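Local coordinates for protein 2-pyrone-4,6-dicarboxylic acid hydrolase, putative (Pseudomonas putida, PDB 2FFI) that probably hydrolyses the lactone ring of 2-pyrone-4,6-dicarboxylate, as expected for a TIM-barrel member of the amidohydrolase family, at residues 146-157 against 179-190; 40-48 against 75-83. All coordinates share one frame; numbering follows the deposited sequence.

Contact 1. Residues 146-157 against 179-190; sequences VADIPVLVRALQ and QPGFAELLTLSG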
loop_
_atom_site.group_PDB
_atom_site.type_symbol
_atom_site.label_atom_id
_atom_site.label_comp_id
_atom_site.label_asym_id
_atom_site.label_seq_id
_atom_site.Cartn_x
_atom_site.Cartn_y
_atom_site.Cartn_z
ATOM N N VAL A 146 -2.101 11.682 -8.355
ATOM C CA VAL A 146 -3.107 11.063 -9.209
ATOM C C VAL A 146 -2.890 11.435 -10.662
ATOM O O VAL A 146 -3.240 10.668 -11.557
ATOM C CB VAL A 146 -4.538 11.490 -8.851
ATOM C CG1 VAL A 146 -4.779 12.932 -9.255
ATOM C CG2 VAL A 146 -5.522 10.585 -9.559
ATOM N N ALA A 147 -2.308 12.613 -10.887
ATOM C CA ALA A 147 -2.062 13.111 -12.235
ATOM C C ALA A 147 -1.225 12.156 -13.069
ATOM O O ALA A 147 -1.448 12.033 -14.273
ATOM C CB ALA A 147 -1.397 14.472 -12.174
ATOM N N ASP A 148 -0.287 11.463 -12.427
ATOM C CA ASP A 148 0.590 10.526 -13.127
ATOM C C ASP A 148 0.169 9.053 -13.054
ATOM O O ASP A 148 0.693 8.209 -13.794
ATOM C CB ASP A 148 2.018 10.681 -12.608
ATOM C CG ASP A 148 2.667 11.949 -13.100
ATOM O OD1 ASP A 148 3.309 12.656 -12.282
ATOM O OD2 ASP A 148 2.533 12.240 -14.316
ATOM N N ILE A 149 -0.789 8.745 -12.185
ATOM C CA ILE A 149 -1.257 7.375 -12.032
ATOM C C ILE A 149 -1.731 6.726 -13.333
ATOM O O ILE A 149 -1.190 5.703 -13.741
ATOM C CB ILE A 149 -2.375 7.307 -10.972
ATOM C CG1 ILE A 149 -1.801 7.710 -9.621
ATOM C CG2 ILE A 149 -2.969 5.910 -10.888
ATOM C CD1 ILE A 149 -0.614 6.896 -9.210
ATOM N N PRO A 150 -2.738 7.309 -14.007
ATOM C CA PRO A 150 -3.209 6.701 -15.260
ATOM C C PRO A 150 -2.122 6.417 -16.307
ATOM O O PRO A 150 -2.300 5.555 -17.170
ATOM C CB PRO A 150 -4.255 7.696 -15.764
ATOM C CG PRO A 150 -3.801 9.007 -15.175
ATOM C CD PRO A 150 -3.405 8.600 -13.768
ATOM N N VAL A 151 -1.004 7.138 -16.240
ATOM C CA VAL A 151 0.081 6.932 -17.199
ATOM C C VAL A 151 0.939 5.755 -16.774
ATOM O O VAL A 151 1.382 4.986 -17.611
ATOM C CB VAL A 151 0.985 8.184 -17.329
ATOM C CG1 VAL A 151 2.117 7.896 -18.277
ATOM C CG2 VAL A 151 0.174 9.377 -17.826
ATOM N N LEU A 152 1.159 5.622 -15.470
ATOM C CA LEU A 152 1.950 4.528 -14.923
ATOM C C LEU A 152 1.155 3.224 -14.997
ATOM O O LEU A 152 1.722 2.157 -15.213
ATOM C CB LEU A 152 2.336 4.835 -13.477
ATOM N N VAL A 153 -0.162 3.320 -14.824
ATOM C CA VAL A 153 -1.044 2.154 -14.876
ATOM C C VAL A 153 -1.127 1.590 -16.289
ATOM O O VAL A 153 -1.086 0.375 -16.475
ATOM C CB VAL A 153 -2.483 2.497 -14.420
ATOM C CG1 VAL A 153 -3.387 1.303 -14.651
ATOM C CG2 VAL A 153 -2.492 2.893 -12.957
ATOM N N ARG A 154 -1.249 2.484 -17.271
ATOM C CA ARG A 154 -1.345 2.099 -18.676
ATOM C C ARG A 154 -0.025 1.578 -19.226
ATOM O O ARG A 154 0.012 0.907 -20.261
ATOM C CB ARG A 154 -1.846 3.274 -19.537
ATOM C CG ARG A 154 -3.363 3.265 -19.768
ATOM C CD ARG A 154 -3.781 4.238 -20.862
ATOM N NE ARG A 154 -3.900 5.620 -20.388
ATOM C CZ ARG A 154 -5.023 6.167 -19.920
ATOM N NH1 ARG A 154 -5.018 7.430 -19.516
ATOM N NH2 ARG A 154 -6.155 5.462 -19.863
ATOM N N ALA A 155 1.057 1.885 -18.524
ATOM C CA ALA A 155 2.379 1.434 -18.930
ATOM C C ALA A 155 2.585 0.003 -18.430
ATOM O O ALA A 155 3.179 -0.821 -19.119
ATOM C CB ALA A 155 3.442 2.353 -18.349
ATOM N N LEU A 156 2.086 -0.289 -17.233
ATOM C CA LEU A 156 2.212 -1.623 -16.650
ATOM C C LEU A 156 1.060 -2.509 -17.107
ATOM O O LEU A 156 1.043 -3.714 -16.852
ATOM C CB LEU A 156 2.190 -1.544 -15.126
ATOM C CG LEU A 156 3.290 -0.742 -14.448
ATOM C CD1 LEU A 156 2.963 -0.596 -12.986
ATOM C CD2 LEU A 156 4.618 -1.425 -14.647
ATOM N N GLN A 157 0.095 -1.887 -17.771
ATOM C CA GLN A 157 -1.094 -2.553 -18.274
ATOM C C GLN A 157 -0.765 -3.769 -19.161
ATOM O O GLN A 157 -1.266 -4.866 -18.927
ATOM C CB GLN A 157 -1.928 -1.527 -19.065
ATOM C CG GLN A 157 -3.427 -1.748 -19.090
ATOM C CD GLN A 157 -4.116 -1.290 -17.819
ATOM O OE1 GLN A 157 -3.840 -1.796 -16.728
ATOM N NE2 GLN A 157 -5.022 -0.325 -17.956
ATOM N N GLN A 179 -10.648 16.064 -10.930
ATOM C CA GLN A 179 -9.235 16.422 -10.952
ATOM C C GLN A 179 -8.589 15.901 -12.217
ATOM O O GLN A 179 -9.089 14.963 -12.839
ATOM C CB GLN A 179 -8.504 15.798 -9.772
ATOM C CG GLN A 179 -8.646 16.518 -8.473
ATOM C CD GLN A 179 -8.007 15.752 -7.351
ATOM O OE1 GLN A 179 -6.835 15.391 -7.416
ATOM N NE2 GLN A 179 -8.776 15.490 -6.310
ATOM N N PRO A 180 -7.446 16.485 -12.597
ATOM C CA PRO A 180 -6.729 16.071 -13.800
ATOM C C PRO A 180 -6.339 14.594 -13.823
ATOM O O PRO A 180 -6.269 13.986 -14.890
ATOM C CB PRO A 180 -5.522 17.000 -13.807
ATOM C CG PRO A 180 -5.274 17.227 -12.354
ATOM C CD PRO A 180 -6.670 17.493 -11.856
ATOM N N GLY A 181 -6.079 14.005 -12.664
ATOM C CA GLY A 181 -5.704 12.599 -12.666
ATOM C C GLY A 181 -6.778 11.643 -12.159
ATOM O O GLY A 181 -6.911 10.507 -12.624
ATOM N N PHE A 182 -7.555 12.108 -11.193
ATOM C CA PHE A 182 -8.594 11.285 -10.614
ATOM C C PHE A 182 -9.724 10.994 -11.578
ATOM O O PHE A 182 -10.382 9.962 -11.484
ATOM C CB PHE A 182 -9.162 11.949 -9.378
ATOM C CG PHE A 182 -9.805 10.989 -8.445
ATOM C CD1 PHE A 182 -9.029 10.171 -7.643
ATOM C CD2 PHE A 182 -11.184 10.898 -8.363
ATOM C CE1 PHE A 182 -9.614 9.281 -6.767
ATOM C CE2 PHE A 182 -11.782 10.008 -7.489
ATOM C CZ PHE A 182 -10.994 9.198 -6.687
ATOM N N ALA A 183 -9.967 11.924 -12.489
ATOM C CA ALA A 183 -11.024 11.754 -13.466
ATOM C C ALA A 183 -10.732 10.538 -14.327
ATOM O O ALA A 183 -11.573 9.647 -14.457
ATOM C CB ALA A 183 -11.137 12.981 -14.331
ATOM N N GLU A 184 -9.540 10.497 -14.915
ATOM C CA GLU A 184 -9.151 9.369 -15.768
ATOM C C GLU A 184 -9.204 8.074 -14.971
ATOM O O GLU A 184 -9.434 7.010 -15.522
ATOM C CB GLU A 184 -7.728 9.572 -16.305
ATOM C CG GLU A 184 -7.507 10.840 -17.110
ATOM C CD GLU A 184 -6.034 11.078 -17.448
ATOM O OE1 GLU A 184 -5.249 11.396 -16.526
ATOM O OE2 GLU A 184 -5.657 10.939 -18.636
ATOM N N LEU A 185 -8.991 8.182 -13.666
ATOM C CA LEU A 185 -9.008 7.026 -12.782
ATOM C C LEU A 185 -10.419 6.411 -12.684
ATOM O O LEU A 185 -10.566 5.188 -12.716
ATOM C CB LEU A 185 -8.486 7.445 -11.402
ATOM C CG LEU A 185 -8.075 6.407 -10.360
ATOM C CD1 LEU A 185 -9.313 5.775 -9.755
ATOM C CD2 LEU A 185 -7.182 5.357 -10.996
ATOM N N LEU A 186 -11.450 7.254 -12.591
ATOM C CA LEU A 186 -12.831 6.778 -12.488
ATOM C C LEU A 186 -13.365 6.334 -13.831
ATOM O O LEU A 186 -14.533 5.976 -13.951
ATOM C CB LEU A 186 -13.749 7.879 -11.963
ATOM C CG LEU A 186 -13.331 8.593 -10.694
ATOM C CD1 LEU A 186 -14.343 9.663 -10.388
ATOM C CD2 LEU A 186 -13.213 7.599 -9.565
ATOM N N THR A 187 -12.508 6.368 -14.841
ATOM C CA THR A 187 -12.910 5.995 -16.186
ATOM C C THR A 187 -11.851 5.095 -16.791
ATOM O O THR A 187 -11.971 4.665 -17.935
ATOM C CB THR A 187 -13.061 7.249 -17.084
ATOM O OG1 THR A 187 -13.767 8.269 -16.370
ATOM C CG2 THR A 187 -13.842 6.918 -18.347
ATOM N N LEU A 188 -10.813 4.803 -16.017
ATOM C CA LEU A 188 -9.716 3.968 -16.501
ATOM C C LEU A 188 -10.186 2.633 -17.068
ATOM O O LEU A 188 -11.277 2.160 -16.758
ATOM C CB LEU A 188 -8.705 3.713 -15.381
ATOM C CG LEU A 188 -7.387 3.045 -15.779
ATOM C CD1 LEU A 188 -6.637 3.916 -16.788
ATOM C CD2 LEU A 188 -6.542 2.835 -14.529
ATOM N N SER A 189 -9.347 2.039 -17.911
ATOM C CA SER A 189 -9.640 0.755 -18.532
ATOM C C SER A 189 -8.872 -0.345 -17.805
ATOM O O SER A 189 -7.867 -0.849 -18.306
ATOM C CB SER A 189 -9.246 0.780 -20.012
ATOM O OG SER A 189 -7.906 1.197 -20.195
ATOM N N GLY A 190 -9.343 -0.703 -16.615
ATOM C CA GLY A 190 -8.689 -1.743 -15.834
ATOM C C GLY A 190 -9.463 -3.045 -15.879
ATOM O O GLY A 190 -10.568 -3.131 -15.343
#
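Val153 and Leu188 make the apolar centre of this contact: Val153 CG1 lies 3.5 Å from Leu188 CD2, the two side chains meeting at a slant. Leu188 turns its CG away from its own backbone N (chi1 -170°), which carries both methyls to the helix 149-156. Farther along, Ile149 CG2 meets Leu185 CD2 at 4.3 Å. Both residues also touch Ile165 of strand 163-165, where apolar branched side chains fill the layer between helix and strand. Val146 sets CG2 near the edge of the Phe182 ring, though the fine placing of this methyl is uncertain.

The backbones come closest at Gly181, which, lacking a side chain, lets Ala147 CA approach to 3.7 Å from Gly181 CA.

Charge gathers where the contact meets solvent. Glu184 runs extended across the Pro150 ring at about a right angle, and its OE2 forms a long salt bridge of 3.7 Å with Arg154 NH1. The carboxylate oxygen lies in the guanidinium plane, at its edge, although the two planes are turned 60° apart. Gln157 NE2 comes within 2.9 Å of Ser189 O, but at an angle too poor for a hydrogen bond.

With no hydrogen bond passing between the segments, these neighbouring outer-layer elements of the barrel are joined chiefly by apolar packing, and the long ion pair, at the more solvent-accessible side, probably adds only modest attraction.

Contact 2. Residues 40-48 against 75-83; sequences APLGDYLGQ and ALQTVPGQL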
loop_
_atom_site.group_PDB
_atom_site.type_symbol
_atom_site.label_atom_id
_atom_site.label_comp_id
_atom_site.label_asym_id
_atom_site.label_seq_id
_atom_site.Cartn_x
_atom_site.Cartn_y
_atom_site.Cartn_z
ATOM N N ALA A 40 9.863 2.037 15.123
ATOM C CA ALA A 40 8.612 1.371 14.748
ATOM C C ALA A 40 8.824 -0.138 14.716
ATOM O O ALA A 40 8.651 -0.780 13.684
ATOM C CB ALA A 40 8.141 1.869 13.379
ATOM N N PRO A 41 9.190 -0.728 15.864
ATOM C CA PRO A 41 9.424 -2.173 15.931
ATOM C C PRO A 41 8.179 -3.018 15.629
ATOM O O PRO A 41 7.045 -2.553 15.750
ATOM C CB PRO A 41 9.938 -2.365 17.355
ATOM C CG PRO A 41 9.158 -1.355 18.123
ATOM C CD PRO A 41 9.201 -0.132 17.214
ATOM N N LEU A 42 8.405 -4.265 15.241
ATOM C CA LEU A 42 7.310 -5.156 14.911
ATOM C C LEU A 42 6.342 -5.205 16.098
ATOM O O LEU A 42 5.131 -5.068 15.939
ATOM C CB LEU A 42 7.849 -6.558 14.609
ATOM C CG LEU A 42 7.357 -7.326 13.387
ATOM C CD1 LEU A 42 7.707 -8.774 13.598
ATOM C CD2 LEU A 42 5.865 -7.177 13.190
ATOM N N GLY A 43 6.888 -5.383 17.290
ATOM C CA GLY A 43 6.052 -5.455 18.471
ATOM C C GLY A 43 5.040 -4.326 18.578
ATOM O O GLY A 43 3.852 -4.549 18.852
ATOM N N ASP A 44 5.489 -3.096 18.371
ATOM C CA ASP A 44 4.555 -1.991 18.488
ATOM C C ASP A 44 3.421 -2.125 17.491
ATOM O O ASP A 44 2.253 -1.985 17.849
ATOM C CB ASP A 44 5.262 -0.650 18.295
ATOM C CG ASP A 44 6.209 -0.312 19.437
ATOM O OD1 ASP A 44 6.670 0.853 19.481
ATOM O OD2 ASP A 44 6.501 -1.200 20.278
ATOM N N TYR A 45 3.763 -2.392 16.237
ATOM C CA TYR A 45 2.763 -2.538 15.187
ATOM C C TYR A 45 1.787 -3.665 15.496
ATOM O O TYR A 45 0.575 -3.509 15.351
ATOM C CB TYR A 45 3.446 -2.821 13.860
ATOM C CG TYR A 45 2.469 -3.095 12.755
ATOM C CD1 TYR A 45 1.478 -2.174 12.438
ATOM C CD2 TYR A 45 2.532 -4.276 12.023
ATOM C CE1 TYR A 45 0.571 -2.429 11.414
ATOM C CE2 TYR A 45 1.638 -4.533 11.002
ATOM C CZ TYR A 45 0.667 -3.612 10.707
ATOM O OH TYR A 45 -0.210 -3.858 9.697
ATOM N N LEU A 46 2.330 -4.804 15.911
ATOM C CA LEU A 46 1.517 -5.947 16.251
ATOM C C LEU A 46 0.581 -5.566 17.384
ATOM O O LEU A 46 -0.575 -5.980 17.407
ATOM C CB LEU A 46 2.417 -7.114 16.646
ATOM C CG LEU A 46 2.664 -8.164 15.558
ATOM C CD1 LEU A 46 2.774 -7.502 14.215
ATOM C CD2 LEU A 46 3.911 -8.962 15.885
ATOM N N GLY A 47 1.074 -4.759 18.317
ATOM C CA GLY A 47 0.242 -4.336 19.435
ATOM C C GLY A 47 -0.904 -3.448 18.979
ATOM O O GLY A 47 -2.064 -3.673 19.318
ATOM N N GLN A 48 -0.563 -2.423 18.212
ATOM C CA GLN A 48 -1.536 -1.512 17.669
ATOM C C GLN A 48 -2.565 -2.257 16.843
ATOM O O GLN A 48 -3.711 -1.832 16.770
ATOM C CB GLN A 48 -0.821 -0.487 16.803
ATOM C CG GLN A 48 0.006 0.471 17.600
ATOM C CD GLN A 48 -0.863 1.312 18.524
ATOM O OE1 GLN A 48 -0.849 1.147 19.750
ATOM N NE2 GLN A 48 -1.636 2.220 17.930
ATOM N N ALA A 75 11.081 -9.584 9.933
ATOM C CA ALA A 75 9.846 -9.458 10.695
ATOM C C ALA A 75 8.773 -10.405 10.164
ATOM O O ALA A 75 7.848 -10.771 10.891
ATOM C CB ALA A 75 9.345 -8.002 10.644
ATOM N N LEU A 76 8.886 -10.775 8.891
ATOM C CA LEU A 76 7.926 -11.681 8.278
ATOM C C LEU A 76 8.083 -13.072 8.895
ATOM O O LEU A 76 7.097 -13.736 9.226
ATOM C CB LEU A 76 8.156 -11.747 6.766
ATOM C CG LEU A 76 7.052 -11.210 5.851
ATOM C CD1 LEU A 76 6.377 -10.035 6.499
ATOM C CD2 LEU A 76 7.648 -10.822 4.509
ATOM N N GLN A 77 9.330 -13.499 9.067
ATOM C CA GLN A 77 9.617 -14.808 9.640
ATOM C C GLN A 77 9.314 -14.825 11.146
ATOM O O GLN A 77 8.964 -15.874 11.705
ATOM C CB GLN A 77 11.087 -15.165 9.408
ATOM C CG GLN A 77 11.604 -14.842 8.029
ATOM C CD GLN A 77 13.117 -14.955 7.936
ATOM O OE1 GLN A 77 13.828 -14.774 8.932
ATOM N NE2 GLN A 77 13.619 -15.243 6.733
ATOM N N THR A 78 9.456 -13.664 11.788
ATOM C CA THR A 78 9.214 -13.512 13.220
ATOM C C THR A 78 7.774 -13.890 13.573
ATOM O O THR A 78 7.514 -14.545 14.580
ATOM C CB THR A 78 9.519 -12.066 13.653
ATOM O OG1 THR A 78 10.938 -11.890 13.706
ATOM C CG2 THR A 78 8.935 -11.755 15.014
ATOM N N VAL A 79 6.841 -13.482 12.728
ATOM C CA VAL A 79 5.445 -13.810 12.932
ATOM C C VAL A 79 4.948 -14.423 11.637
ATOM O O VAL A 79 4.302 -13.759 10.816
ATOM C CB VAL A 79 4.608 -12.572 13.256
ATOM C CG1 VAL A 79 4.855 -12.145 14.690
ATOM C CG2 VAL A 79 4.962 -11.439 12.297
ATOM N N PRO A 80 5.257 -15.713 11.434
ATOM C CA PRO A 80 4.847 -16.437 10.224
ATOM C C PRO A 80 3.332 -16.506 9.991
ATOM O O PRO A 80 2.559 -16.754 10.912
ATOM C CB PRO A 80 5.482 -17.810 10.427
ATOM C CG PRO A 80 5.487 -17.961 11.927
ATOM C CD PRO A 80 5.965 -16.608 12.372
ATOM N N GLY A 81 2.928 -16.285 8.744
ATOM C CA GLY A 81 1.525 -16.338 8.397
ATOM C C GLY A 81 0.780 -15.059 8.699
ATOM O O GLY A 81 -0.069 -14.635 7.914
ATOM N N GLN A 82 1.108 -14.425 9.819
ATOM C CA GLN A 82 0.432 -13.192 10.233
ATOM C C GLN A 82 0.630 -11.983 9.322
ATOM O O GLN A 82 -0.227 -11.108 9.258
ATOM C CB GLN A 82 0.844 -12.829 11.672
ATOM C CG GLN A 82 0.127 -11.600 12.237
ATOM C CD GLN A 82 0.117 -11.549 13.767
ATOM O OE1 GLN A 82 1.144 -11.787 14.412
ATOM N NE2 GLN A 82 -1.043 -11.214 14.350
ATOM N N LEU A 83 1.739 -11.943 8.596
ATOM C CA LEU A 83 2.010 -10.809 7.734
ATOM C C LEU A 83 2.423 -11.219 6.340
ATOM O O LEU A 83 2.803 -12.367 6.120
ATOM C CB LEU A 83 3.127 -9.964 8.338
ATOM C CG LEU A 83 2.892 -9.415 9.741
ATOM C CD1 LEU A 83 4.160 -8.761 10.283
ATOM C CD2 LEU A 83 1.727 -8.429 9.693
#
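Leu42, in the first turn of helix 42-51, points its side chain at the end of helix 70-78 and divides its two methyls between different partners. Its CG rests 3.5 Å from Ala75 CB, where a residue as small as alanine lets the leucine come close to the helix backbone. CD1 continues over this methyl to Thr78 CG2, also at 3.5 Å. In Thr78 a chi1 of -75° puts OG1 beside the backbone N and leaves CG2 anti to it, and OG1 bonds Ser74 O within its helix; a threonine can thus serve the apolar contact and its own helix at once.

The other branch, Leu42 CD2, passes alongside Leu83 in the opposite sense and lies 3.7 Å from Leu83 CD1. Leu83 also divides its methyls, for its CD2 approaches the edge of the Tyr45 ring, 4.1 Å from Tyr45 CE2. Tyr45 places its ring with CG anti to the backbone N (chi1 175°), and beyond this contact its hydroxyl is hydrogen-bonded to Asp16, on the strand 15-16, while Trp237 meets the ring.

One turn on from Leu42, Leu46 reaches out tip to tip with Val79, Leu46 CD2 to Val79 CG1 at 3.5 Å. The beta-branched Val79 suits the first non-helical position, where the chain has left helical angles. Gln82 crosses Leu46 at a slant, its OE1 4.1 Å from Leu46 CG and its NE2 bonded to Ser55 O.

Helix 42-51 therefore lays one face, repeating at Leu42 and Leu46, over a helix end and the connection leaving it. No hydrogen bond or salt bridge crosses; the contact is mainly apolar van der Waals packing, whereas Tyr45 OH, Thr78 OG1 and Gln82 NE2 are bonded elsewhere in the chain.

After strand 15-16 and helix 24-29, the chain enters helix 42-51, passes through strand 56-57 and returns along helix 70-78, where contact 2 closes a loop with 26 residues between its segments. Contact 1 opens only after this and closes a loop of 21 intervening residues that includes strand 163-165. The two loops therefore follow in series, neither nested nor crossed. Each joins outer elements that follow one another around the barrel: contact 2 in the early part, contact 1 outside the five-stranded parallel sheet. They lie on opposite sides of the chain's centre, with nearest atoms about 21 Å apart, and do not touch.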